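Polyhedrin (Operophtera brumata cypovirus 19, PDB 5A99) forms the crystalline lattice of viral polyhedra, the occlusion-body microcrystals that probably shelter embedded cypovirus particles outside the insect host. Local coordinates at residues 46-51 against 230-235; 66-71 against 219-224; 134-139 against 145-150. All coordinates share one frame; numbering follows the deposited sequence.

Overall arrangement
Interactions 1 and 2 are buried and share one antiparallel sheet, whose neighbouring strands 46-53 and 218-222 carry 46-51 and 219-224. In interaction 1 the helix 225-236 lies against strand 46-53; in interaction 2 the loop 66-71 meets strand 218-222, with Q47 bonding to N70 between the two. Each puts a methyl over an aromatic face; interaction 1 adds the R50 to Y232 hydrogen bond, whereas polar groups of interaction 2 bond within the loop or to neighbours. Both adjoin a second subunit. Interaction 3 is a surface contact within the loop that joins strands 125-129 and 157-161, purely polar and water-assisted, about 12 Å from interaction 2 and 15 Å from interaction 1 between nearest atoms.

Interaction 1 (46-51 against 230-235); sequences LQIIRA and ANYWTR
This is helix-on-sheet packing: the C-terminal helix 225-236 lies against strand 46-53 of the antiparallel six-stranded sheet, and I48 and R50 of the strand meet Y232 and W233 of the helix. The short segments 46-51 and 230-235 run at 37° to each other with their axes 11.9 Å apart, a gap filled by side chains. A wider pi-type turn at 230-233 interrupts the regular winding where the side chains of Y232 and W233 project toward the strand.

I48 reaches into the angle between them. Its CG1 lies anti to the carbonyl carbon and the chain then runs on extended, which carries CD1 out to the aromatic pair. That methyl sits over one face of the Y232 ring, toward its rim, 4.3 Å from the centroid in a CH-pi contact, and it also approaches CZ2 of W233 at 3.7 Å. The two aromatics pack on each other as well: CD2 of Y232 stands 3.6 Å above the centre of the W233 ring. The other branch of I48, CG2, lies by the phenol end, 4.0 Å from Y232 OH.

The hydroxyl of the same phenol takes the guanidinium of R50. R50 bends at chi3, and its NH1 donates to Y232 OH, while H36 NE2, from strand 33-40, bonds to the same oxygen. Q52 takes NE of the arginine, and NH2 turns to the backbone O of N132 of a second subunit, so the guanidinium, buried here, also ties the strand to that subunit. The R50 NH1 to Y232 OH bond is 2.9 Å long and noticeably bent, 145° at the hydrogen, with the oxygen 17° out of the guanidinium plane.

Interaction 2 (66-71 against 219-224); sequences LVLPNY and YAHYDD
L68 and H221 face each other with their CA atoms 9.1 Å apart, one in the irregular 66-71 loop with a cis peptide before P69, the other on strand 218-222, outermost in the sheet within this chain, so side chains must bridge the gap. The leucine does so with one methyl. With CG anti to the backbone N, L68 sends CD1 over the imidazole of H221, 3.4 Å above the ring and only 3° off its normal. This CH-pi contact is centred, every ring atom being nearly equally far from the methyl. The histidine ring is held in its turn by ND1, which bonds to the backbone O of L46 on the adjacent strand.

N70 makes the second, looser approach: its OD1 lies 4.2 Å from CE2 of Y219, the amide and phenol planes 65° apart. What fixes the amide is its own set of bonds. ND2 donates to V67 O at 2.7 Å, nearly straight at 161°, and also bonds to OE1 of Q47; OD1 accepts from the backbone N of R72 and of I73. Both ends of this buried amide are therefore satisfied, and the loop is folded back on itself round it. The OH of Y219 is bonded to Q65 O.

In the fold, the loop thus lies beside strands 46-53 and 218-222, while Y61 of strand 56-61 touches both L66 and Y219. On the following turn D224 caps helix 225-236 at T227 N, and L92, at the end of helix 81-92 of a second subunit, packs on A220 and Y222 of strand 218-222.

Interaction 3 (134-139 against 145-150); sequences ISSSSF and SERAEN
S136 and R147 meet across the long loop between strands 125-129 and 157-161, the serine at the third position of a type II beta turn running from I134 to S137. The arginine can be followed outward from CB. CG already lies alongside the serine, 3.9 Å from S136 CB; the bend at chi2 (-61°) then turns CD and the guanidinium toward S136 OG. CD passes 3.7 Å from S136 OG, and NE then makes the direct bond, donating to that OG over 2.8 Å. The bond is almost straight, 172° at the hydrogen, and the oxygen lies at the guanidinium edge, 4° out of its plane. At the tip, NH2 donates to a water at 2.7 Å, and that water donates in turn to S136 O, 2.6 Å away. The one serine is thus gripped twice, through its hydroxyl directly and through its carbonyl by way of the water.

Beside it S137 OG accepts from F139 N, an ST turn that shapes the next bend, and E142 also bonds this hydroxyl. Next to R147, E146 forms a salt bridge with K207 of a third subunit.

One straight direct bond and one water bridge thus join R147 to S136, both ending on neutral acceptors, so the serine solvates the arginine's positive charge but probably does nothing to neutralise it.

Interaction 1 (46-51 against 230-235)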
# COMPACT_ATOMS: atom_id res chain seq x y z
N LEU A 46 -17.50 -8.70 -15.01
CA LEU A 46 -17.29 -7.88 -13.82
C LEU A 46 -15.89 -8.03 -13.29
O LEU A 46 -15.35 -9.15 -13.22
CB LEU A 46 -18.25 -8.27 -12.69
CG LEU A 46 -19.67 -7.70 -12.69
CD1 LEU A 46 -20.44 -8.21 -13.91
CD2 LEU A 46 -20.37 -8.09 -11.39
N GLN A 47 -15.31 -6.91 -12.89
CA GLN A 47 -14.14 -6.93 -12.05
C GLN A 47 -14.55 -6.45 -10.65
O GLN A 47 -15.08 -5.35 -10.49
CB GLN A 47 -13.03 -6.04 -12.61
CG GLN A 47 -11.80 -6.03 -11.73
CD GLN A 47 -10.59 -5.42 -12.41
OE1 GLN A 47 -9.50 -5.98 -12.36
NE2 GLN A 47 -10.78 -4.26 -13.02
N ILE A 48 -14.32 -7.31 -9.66
CA ILE A 48 -14.67 -7.03 -8.27
C ILE A 48 -13.41 -6.76 -7.47
O ILE A 48 -12.45 -7.52 -7.51
CB ILE A 48 -15.45 -8.22 -7.64
CG1 ILE A 48 -16.69 -8.54 -8.48
CG2 ILE A 48 -15.85 -7.92 -6.20
CD1 ILE A 48 -17.58 -9.63 -7.90
N ILE A 49 -13.43 -5.64 -6.76
CA ILE A 49 -12.35 -5.31 -5.83
C ILE A 49 -13.00 -5.22 -4.46
O ILE A 49 -13.92 -4.43 -4.25
CB ILE A 49 -11.69 -3.97 -6.20
CG1 ILE A 49 -11.04 -4.06 -7.58
CG2 ILE A 49 -10.63 -3.59 -5.18
CD1 ILE A 49 -10.50 -2.75 -8.07
N ARG A 50 -12.56 -6.08 -3.54
CA ARG A 50 -13.04 -6.01 -2.16
C ARG A 50 -11.95 -5.57 -1.21
O ARG A 50 -10.87 -6.18 -1.14
CB ARG A 50 -13.58 -7.35 -1.67
CG ARG A 50 -14.15 -7.26 -0.25
CD ARG A 50 -14.68 -8.58 0.25
NE ARG A 50 -13.65 -9.47 0.77
CZ ARG A 50 -13.48 -10.74 0.37
NH1 ARG A 50 -14.25 -11.24 -0.58
NH2 ARG A 50 -12.53 -11.49 0.94
N ALA A 51 -12.26 -4.53 -0.47
CA ALA A 51 -11.45 -4.11 0.66
C ALA A 51 -12.18 -4.50 1.94
O ALA A 51 -13.41 -4.49 1.99
CB ALA A 51 -11.24 -2.63 0.62
N ALA A 230 -24.01 -16.03 -8.42
CA ALA A 230 -23.93 -17.45 -8.12
C ALA A 230 -22.68 -17.86 -7.34
O ALA A 230 -22.76 -18.67 -6.41
CB ALA A 230 -24.03 -18.25 -9.40
N ASN A 231 -21.53 -17.32 -7.72
CA ASN A 231 -20.27 -17.85 -7.23
C ASN A 231 -19.57 -16.98 -6.19
O ASN A 231 -18.53 -17.37 -5.66
CB ASN A 231 -19.33 -18.08 -8.42
CG ASN A 231 -19.81 -19.20 -9.33
OD1 ASN A 231 -20.84 -19.84 -9.08
ND2 ASN A 231 -19.09 -19.41 -10.41
N TYR A 232 -20.15 -15.83 -5.89
CA TYR A 232 -19.50 -14.87 -5.01
C TYR A 232 -20.47 -14.25 -4.02
O TYR A 232 -20.39 -14.49 -2.82
CB TYR A 232 -18.83 -13.78 -5.85
CG TYR A 232 -18.02 -12.81 -5.04
CD1 TYR A 232 -16.68 -13.06 -4.75
CD2 TYR A 232 -18.59 -11.64 -4.57
CE1 TYR A 232 -15.94 -12.16 -4.00
CE2 TYR A 232 -17.85 -10.73 -3.83
CZ TYR A 232 -16.53 -10.99 -3.53
OH TYR A 232 -15.81 -10.07 -2.77
N TRP A 233 -21.41 -13.46 -4.52
CA TRP A 233 -22.26 -12.67 -3.63
C TRP A 233 -23.06 -13.55 -2.67
O TRP A 233 -22.94 -13.42 -1.46
CB TRP A 233 -23.17 -11.75 -4.44
CG TRP A 233 -22.39 -10.81 -5.32
CD1 TRP A 233 -22.26 -10.88 -6.67
CD2 TRP A 233 -21.62 -9.68 -4.89
NE1 TRP A 233 -21.47 -9.85 -7.12
CE2 TRP A 233 -21.06 -9.10 -6.04
CE3 TRP A 233 -21.35 -9.09 -3.65
CZ2 TRP A 233 -20.24 -7.97 -5.99
CZ3 TRP A 233 -20.54 -7.97 -3.60
CH2 TRP A 233 -20.00 -7.42 -4.76
N THR A 234 -23.86 -14.46 -3.22
CA THR A 234 -24.66 -15.35 -2.39
C THR A 234 -23.77 -16.30 -1.58
O THR A 234 -24.01 -16.53 -0.40
CB THR A 234 -25.68 -16.14 -3.23
OG1 THR A 234 -25.01 -16.90 -4.24
CG2 THR A 234 -26.66 -15.19 -3.88
N ARG A 235 -22.73 -16.81 -2.21
CA ARG A 235 -21.81 -17.75 -1.58
C ARG A 235 -21.15 -17.22 -0.31
O ARG A 235 -21.03 -17.94 0.68
CB ARG A 235 -20.73 -18.14 -2.59
CG ARG A 235 -19.46 -18.71 -1.98
CD ARG A 235 -18.54 -19.28 -3.06
NE ARG A 235 -19.21 -20.35 -3.77
CZ ARG A 235 -19.32 -21.58 -3.30
NH1 ARG A 235 -18.77 -21.88 -2.13
NH2 ARG A 235 -19.96 -22.51 -3.99

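Interaction 2 (66-71 against 219-224)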
# COMPACT_ATOMS: atom_id res chain seq x y z
N LEU A 66 -7.86 -0.15 -12.26
CA LEU A 66 -9.31 -0.26 -12.46
C LEU A 66 -9.68 -0.88 -13.82
O LEU A 66 -10.70 -1.54 -13.95
CB LEU A 66 -9.98 1.11 -12.33
CG LEU A 66 -9.84 1.82 -10.97
CD1 LEU A 66 -10.28 3.28 -11.06
CD2 LEU A 66 -10.62 1.08 -9.93
N VAL A 67 -8.86 -0.65 -14.82
CA VAL A 67 -9.12 -1.20 -16.14
C VAL A 67 -8.94 -2.72 -16.09
O VAL A 67 -8.40 -3.26 -15.11
CB VAL A 67 -8.17 -0.62 -17.19
CG1 VAL A 67 -8.39 0.88 -17.32
CG2 VAL A 67 -6.72 -0.93 -16.85
N LEU A 68 -9.41 -3.42 -17.11
CA LEU A 68 -9.07 -4.82 -17.29
C LEU A 68 -8.74 -5.07 -18.77
O LEU A 68 -9.55 -4.80 -19.64
CB LEU A 68 -10.22 -5.73 -16.83
CG LEU A 68 -9.87 -7.21 -16.62
CD1 LEU A 68 -10.96 -7.89 -15.78
CD2 LEU A 68 -9.69 -7.93 -17.95
N PRO A 69 -7.57 -5.65 -19.05
CA PRO A 69 -6.68 -6.30 -18.08
C PRO A 69 -5.81 -5.33 -17.30
O PRO A 69 -5.58 -4.18 -17.70
CB PRO A 69 -5.80 -7.19 -18.97
CG PRO A 69 -5.72 -6.44 -20.26
CD PRO A 69 -7.06 -5.77 -20.43
N ASN A 70 -5.32 -5.82 -16.16
CA ASN A 70 -4.34 -5.10 -15.37
C ASN A 70 -3.35 -6.09 -14.75
O ASN A 70 -3.47 -7.30 -14.94
CB ASN A 70 -5.02 -4.24 -14.29
CG ASN A 70 -5.83 -5.07 -13.31
OD1 ASN A 70 -5.27 -5.69 -12.40
ND2 ASN A 70 -7.14 -5.04 -13.47
N TYR A 71 -2.37 -5.58 -14.01
CA TYR A 71 -1.31 -6.44 -13.49
C TYR A 71 -1.79 -7.39 -12.37
O TYR A 71 -1.13 -8.39 -12.07
CB TYR A 71 -0.06 -5.61 -13.10
CG TYR A 71 -0.27 -4.60 -12.00
CD1 TYR A 71 -0.74 -3.31 -12.28
CD2 TYR A 71 0.00 -4.91 -10.67
CE1 TYR A 71 -0.93 -2.40 -11.28
CE2 TYR A 71 -0.19 -4.00 -9.67
CZ TYR A 71 -0.65 -2.74 -9.97
OH TYR A 71 -0.83 -1.81 -8.95
N TYR A 219 -9.05 -9.12 -5.64
CA TYR A 219 -9.44 -8.86 -7.02
C TYR A 219 -10.05 -10.12 -7.62
O TYR A 219 -9.47 -11.20 -7.50
CB TYR A 219 -8.21 -8.47 -7.85
CG TYR A 219 -7.88 -6.99 -7.91
CD1 TYR A 219 -7.36 -6.32 -6.82
CD2 TYR A 219 -8.06 -6.28 -9.09
CE1 TYR A 219 -7.05 -4.96 -6.88
CE2 TYR A 219 -7.76 -4.92 -9.17
CZ TYR A 219 -7.25 -4.27 -8.06
OH TYR A 219 -6.94 -2.92 -8.15
N ALA A 220 -11.19 -9.99 -8.28
CA ALA A 220 -11.86 -11.12 -8.91
C ALA A 220 -12.44 -10.72 -10.26
O ALA A 220 -12.87 -9.58 -10.43
CB ALA A 220 -12.97 -11.67 -8.02
N HIS A 221 -12.48 -11.67 -11.18
CA HIS A 221 -13.02 -11.46 -12.52
C HIS A 221 -14.10 -12.51 -12.80
O HIS A 221 -13.85 -13.72 -12.71
CB HIS A 221 -11.88 -11.56 -13.54
CG HIS A 221 -12.27 -11.18 -14.94
ND1 HIS A 221 -13.44 -10.52 -15.24
CD2 HIS A 221 -11.63 -11.37 -16.12
CE1 HIS A 221 -13.51 -10.33 -16.55
NE2 HIS A 221 -12.42 -10.83 -17.10
N TYR A 222 -15.31 -12.04 -13.10
CA TYR A 222 -16.45 -12.93 -13.35
C TYR A 222 -17.03 -12.73 -14.75
O TYR A 222 -17.11 -11.60 -15.25
CB TYR A 222 -17.54 -12.76 -12.28
CG TYR A 222 -17.20 -13.47 -10.99
CD1 TYR A 222 -17.39 -14.85 -10.87
CD2 TYR A 222 -16.64 -12.79 -9.92
CE1 TYR A 222 -17.05 -15.53 -9.71
CE2 TYR A 222 -16.30 -13.46 -8.74
CZ TYR A 222 -16.51 -14.83 -8.65
OH TYR A 222 -16.18 -15.51 -7.49
N ASP A 223 -17.41 -13.85 -15.37
CA ASP A 223 -17.97 -13.88 -16.73
C ASP A 223 -19.02 -12.77 -16.96
O ASP A 223 -18.94 -12.02 -17.95
CB ASP A 223 -18.62 -15.25 -16.98
CG ASP A 223 -17.62 -16.39 -17.05
OD1 ASP A 223 -16.42 -16.17 -16.76
OD2 ASP A 223 -18.04 -17.52 -17.40
N ASP A 224 -20.00 -12.71 -16.07
CA ASP A 224 -20.97 -11.61 -16.03
C ASP A 224 -21.59 -11.55 -14.65
O ASP A 224 -21.17 -12.27 -13.74
CB ASP A 224 -22.05 -11.75 -17.11
CG ASP A 224 -23.05 -12.88 -16.84
OD1 ASP A 224 -23.09 -13.45 -15.73
OD2 ASP A 224 -23.82 -13.20 -17.77

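Interaction 3 (134-139 against 145-150)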
# COMPACT_ATOMS: atom_id res chain seq x y z
N ILE A 134 -6.41 15.05 -9.88
CA ILE A 134 -6.47 16.28 -9.10
C ILE A 134 -7.89 16.46 -8.57
O ILE A 134 -8.86 16.44 -9.33
CB ILE A 134 -6.04 17.52 -9.91
CG1 ILE A 134 -4.59 17.33 -10.39
CG2 ILE A 134 -6.18 18.81 -9.08
CD1 ILE A 134 -4.17 18.31 -11.46
N SER A 135 -7.98 16.63 -7.26
CA SER A 135 -9.24 16.52 -6.56
C SER A 135 -10.05 17.79 -6.70
O SER A 135 -9.60 18.89 -6.35
CB SER A 135 -9.02 16.16 -5.10
OG SER A 135 -8.38 14.91 -4.97
N SER A 136 -11.24 17.62 -7.26
CA SER A 136 -12.21 18.69 -7.42
C SER A 136 -11.64 19.91 -8.15
O SER A 136 -12.09 21.03 -7.92
CB SER A 136 -12.77 19.12 -6.05
OG SER A 136 -13.78 20.11 -6.18
N SER A 137 -10.68 19.69 -9.04
CA SER A 137 -10.03 20.78 -9.76
C SER A 137 -9.21 20.25 -10.92
O SER A 137 -8.90 19.06 -10.99
CB SER A 137 -9.12 21.58 -8.81
OG SER A 137 -8.50 22.68 -9.47
N SER A 138 -8.86 21.15 -11.84
CA SER A 138 -7.82 20.87 -12.82
C SER A 138 -6.45 21.34 -12.31
O SER A 138 -5.43 21.08 -12.94
CB SER A 138 -8.14 21.57 -14.14
OG SER A 138 -9.40 21.16 -14.64
N PHE A 139 -6.43 22.01 -11.16
CA PHE A 139 -5.22 22.67 -10.66
C PHE A 139 -4.78 22.25 -9.26
O PHE A 139 -5.59 22.15 -8.33
CB PHE A 139 -5.42 24.19 -10.70
CG PHE A 139 -5.78 24.72 -12.07
CD1 PHE A 139 -4.83 24.76 -13.08
CD2 PHE A 139 -7.07 25.18 -12.34
CE1 PHE A 139 -5.16 25.24 -14.35
CE2 PHE A 139 -7.40 25.67 -13.62
CZ PHE A 139 -6.45 25.69 -14.61
N SER A 145 -9.87 18.64 -0.90
CA SER A 145 -10.00 17.25 -0.47
C SER A 145 -11.36 16.94 0.17
O SER A 145 -11.69 15.78 0.40
CB SER A 145 -8.91 16.92 0.52
OG SER A 145 -9.06 17.70 1.69
N GLU A 146 -12.11 17.98 0.49
CA GLU A 146 -13.40 17.83 1.15
C GLU A 146 -14.53 18.47 0.34
O GLU A 146 -14.64 19.70 0.26
CB GLU A 146 -13.37 18.46 2.54
CG GLU A 146 -12.37 17.84 3.51
CD GLU A 146 -12.77 16.44 3.96
OE1 GLU A 146 -13.85 15.94 3.56
OE2 GLU A 146 -11.98 15.83 4.73
N ARG A 147 -15.35 17.62 -0.27
CA ARG A 147 -16.54 18.07 -0.99
C ARG A 147 -17.74 17.23 -0.56
O ARG A 147 -17.70 15.99 -0.60
CB ARG A 147 -16.35 17.96 -2.51
CG ARG A 147 -15.27 18.86 -3.13
CD ARG A 147 -15.57 20.33 -2.91
NE ARG A 147 -14.80 21.18 -3.80
CZ ARG A 147 -14.61 22.49 -3.62
NH1 ARG A 147 -15.13 23.12 -2.57
NH2 ARG A 147 -13.91 23.17 -4.51
N ALA A 148 -18.81 17.91 -0.15
CA ALA A 148 -20.02 17.26 0.35
C ALA A 148 -20.55 16.21 -0.63
O ALA A 148 -21.10 15.19 -0.22
CB ALA A 148 -21.10 18.31 0.64
N GLU A 149 -20.36 16.46 -1.92
CA GLU A 149 -20.87 15.58 -2.97
C GLU A 149 -20.31 14.17 -2.82
O GLU A 149 -20.95 13.18 -3.17
CB GLU A 149 -20.50 16.13 -4.34
CG GLU A 149 -21.37 17.29 -4.79
CD GLU A 149 -20.82 18.65 -4.40
OE1 GLU A 149 -19.87 18.74 -3.58
OE2 GLU A 149 -21.36 19.65 -4.92
N ASN A 150 -19.08 14.09 -2.31
CA ASN A 150 -18.41 12.81 -2.17
C ASN A 150 -18.78 12.05 -0.90
O ASN A 150 -18.39 10.89 -0.74
CB ASN A 150 -16.90 13.00 -2.24
CG ASN A 150 -16.45 13.59 -3.57
OD1 ASN A 150 -16.91 13.19 -4.64
ND2 ASN A 150 -15.55 14.56 -3.50
O HOH W 1 -11.72 22.40 -5.80